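Local coordinates for chitin oligosaccahride binding protein NagB1 (Paenibacillus sp. FPU-7, PDB 7EHP) that binds short chitin oligosaccharides such as N,N'-diacetylchitobiose and probably hands them to a membrane transporter, as bacterial extracellular solute-binding proteins do, at residues Lys130-Asp135 against Lys151-Val156. Residues are numbered along the deposited sequence; the frame is centred on the assembly and turned at random.
Sequences KQLNVD and KASGFV
Gln131, on the last turn of helix 126-132, reaches across to Phe155 with its side-chain amide. With chi1 at -174°, the Gln131 chain leaves CB pointing away from the backbone N and runs on extended, carrying NE2 to the edge of the ring, in its plane, 3.8 Å from Phe155 CE2. The amide and ring planes stand 71° apart, and Gln131 OE1 also comes near the rim, 4.0 Å from Phe155 CZ. Next along, Leu132 works through a single methyl. Its CG sits beside the backbone N (chi1 -45°), and CD2 is directed between the ring and Ser153, 4.1 Å from Phe155 CD2 and 3.2 Å from Ser153 OG. That hydroxyl has its polar partner in Lys149 O, in the last turn of helix 140-152, so the methyl meets an oxygen already engaged. Leu132 also rests on Ala150 of helix 140-152, and the Phe155 ring, just beyond that helix, on Ile128 of helix 126-132. The centre of the contact lies about 28 Å from the centre of the chain, in an outlying part of the solute-binding fold, and both helices finish in a Schellman motif. At Asn133, in a left-handed conformation, the chain leaves the first helix, and Asn133 N bonds to Lys130 O at 3.0 Å, before Val134 packs back on Phe129 and on Val146 of helix 140-152. The second helix gives way at Ser153, and Gly154, with positive phi, is the C-prime residue, Gly154 N bonding to Lys151 O and Phe155 N to Ala150 O. Were Phe155 cut back to an alanine, a gap would probably open beside Leu132 CD2, and the Gln131 amide would be likely to lose the ring edge it lies against.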
loop_
_atom_site.group_PDB
_atom_site.type_symbol
_atom_site.label_atom_id
_atom_site.label_comp_id
_atom_site.label_asym_id
_atom_site.label_seq_id
_atom_site.Cartn_x
_atom_site.Cartn_y
_atom_site.Cartn_z
ATOM N N LYS A 130 -6.015 -11.957 -24.513
ATOM C CA LYS A 130 -6.574 -12.246 -25.835
ATOM C C LYS A 130 -5.732 -13.279 -26.572
ATOM O O LYS A 130 -6.257 -14.252 -27.136
ATOM C CB LYS A 130 -6.675 -10.951 -26.648
ATOM C CG LYS A 130 -7.189 -11.108 -28.086
ATOM C CD LYS A 130 -6.919 -9.836 -28.927
ATOM C CE LYS A 130 -7.292 -10.007 -30.406
ATOM N NZ LYS A 130 -6.961 -11.373 -30.911
ATOM N N GLN A 131 -4.414 -13.086 -26.568
ATOM C CA GLN A 131 -3.522 -13.996 -27.269
ATOM C C GLN A 131 -3.630 -15.416 -26.719
ATOM O O GLN A 131 -3.656 -16.389 -27.484
ATOM C CB GLN A 131 -2.098 -13.467 -27.164
ATOM C CG GLN A 131 -1.089 -14.225 -27.965
ATOM C CD GLN A 131 0.275 -13.601 -27.834
ATOM O OE1 GLN A 131 0.393 -12.379 -27.717
ATOM N NE2 GLN A 131 1.317 -14.428 -27.858
ATOM N N LEU A 132 -3.702 -15.554 -25.399
ATOM C CA LEU A 132 -3.842 -16.856 -24.765
ATOM C C LEU A 132 -5.261 -17.398 -24.826
ATOM O O LEU A 132 -5.472 -18.556 -24.451
ATOM C CB LEU A 132 -3.416 -16.777 -23.296
ATOM C CG LEU A 132 -2.130 -16.034 -22.966
ATOM C CD1 LEU A 132 -1.999 -15.840 -21.454
ATOM C CD2 LEU A 132 -0.959 -16.792 -23.526
ATOM N N ASN A 133 -6.230 -16.583 -25.257
ATOM C CA ASN A 133 -7.641 -16.966 -25.326
ATOM C C ASN A 133 -8.158 -17.387 -23.950
ATOM O O ASN A 133 -8.690 -18.482 -23.765
ATOM C CB ASN A 133 -7.868 -18.075 -26.368
ATOM C CG ASN A 133 -9.330 -18.220 -26.763
ATOM O OD1 ASN A 133 -9.827 -19.332 -26.957
ATOM N ND2 ASN A 133 -10.030 -17.091 -26.876
ATOM N N VAL A 134 -7.983 -16.488 -22.979
ATOM C CA VAL A 134 -8.486 -16.674 -21.620
ATOM C C VAL A 134 -9.263 -15.435 -21.194
ATOM O O VAL A 134 -8.902 -14.309 -21.559
ATOM C CB VAL A 134 -7.348 -16.959 -20.618
ATOM C CG1 VAL A 134 -6.773 -18.371 -20.824
ATOM C CG2 VAL A 134 -6.260 -15.890 -20.738
ATOM N N ASP A 135 -10.326 -15.650 -20.409
ATOM C CA ASP A 135 -11.081 -14.591 -19.761
ATOM C C ASP A 135 -10.424 -14.225 -18.438
ATOM O O ASP A 135 -9.467 -14.862 -17.989
ATOM C CB ASP A 135 -12.528 -15.016 -19.491
ATOM C CG ASP A 135 -13.264 -15.452 -20.733
ATOM O OD1 ASP A 135 -12.881 -15.036 -21.847
ATOM O OD2 ASP A 135 -14.248 -16.208 -20.580
ATOM N N LYS A 151 2.483 -19.109 -19.021
ATOM C CA LYS A 151 3.837 -19.645 -18.959
ATOM C C LYS A 151 4.158 -20.471 -20.196
ATOM O O LYS A 151 5.275 -20.407 -20.726
ATOM C CB LYS A 151 3.998 -20.488 -17.699
ATOM C CG LYS A 151 5.420 -20.607 -17.197
ATOM C CD LYS A 151 5.420 -21.293 -15.835
ATOM C CE LYS A 151 6.822 -21.566 -15.359
ATOM N NZ LYS A 151 7.614 -20.295 -15.312
ATOM N N ALA A 152 3.195 -21.265 -20.662
ATOM C CA ALA A 152 3.432 -22.079 -21.849
ATOM C C ALA A 152 3.812 -21.210 -23.037
ATOM O O ALA A 152 4.665 -21.601 -23.843
ATOM C CB ALA A 152 2.197 -22.922 -22.157
ATOM N N SER A 153 3.255 -20.001 -23.120
ATOM C CA SER A 153 3.502 -19.104 -24.243
ATOM C C SER A 153 4.729 -18.224 -24.055
ATOM O O SER A 153 4.966 -17.333 -24.879
ATOM C CB SER A 153 2.277 -18.229 -24.490
ATOM O OG SER A 153 1.113 -19.021 -24.619
ATOM N N GLY A 154 5.509 -18.441 -22.998
ATOM C CA GLY A 154 6.675 -17.619 -22.734
ATOM C C GLY A 154 6.430 -16.368 -21.914
ATOM O O GLY A 154 7.344 -15.552 -21.779
ATOM N N PHE A 155 5.242 -16.193 -21.352
ATOM C CA PHE A 155 4.972 -15.064 -20.470
ATOM C C PHE A 155 5.226 -15.453 -19.022
ATOM O O PHE A 155 4.983 -16.592 -18.624
ATOM C CB PHE A 155 3.532 -14.587 -20.640
ATOM C CG PHE A 155 3.246 -14.044 -22.009
ATOM C CD1 PHE A 155 3.697 -12.787 -22.373
ATOM C CD2 PHE A 155 2.569 -14.803 -22.942
ATOM C CE1 PHE A 155 3.450 -12.284 -23.640
ATOM C CE2 PHE A 155 2.320 -14.306 -24.213
ATOM C CZ PHE A 155 2.758 -13.044 -24.561
ATOM N N VAL A 156 5.755 -14.516 -18.249
ATOM C CA VAL A 156 5.731 -14.679 -16.795
ATOM C C VAL A 156 4.287 -14.532 -16.333
ATOM O O VAL A 156 3.625 -13.556 -16.716
ATOM C CB VAL A 156 6.641 -13.636 -16.126
ATOM C CG1 VAL A 156 6.471 -13.650 -14.615
ATOM C CG2 VAL A 156 8.090 -13.881 -16.493
#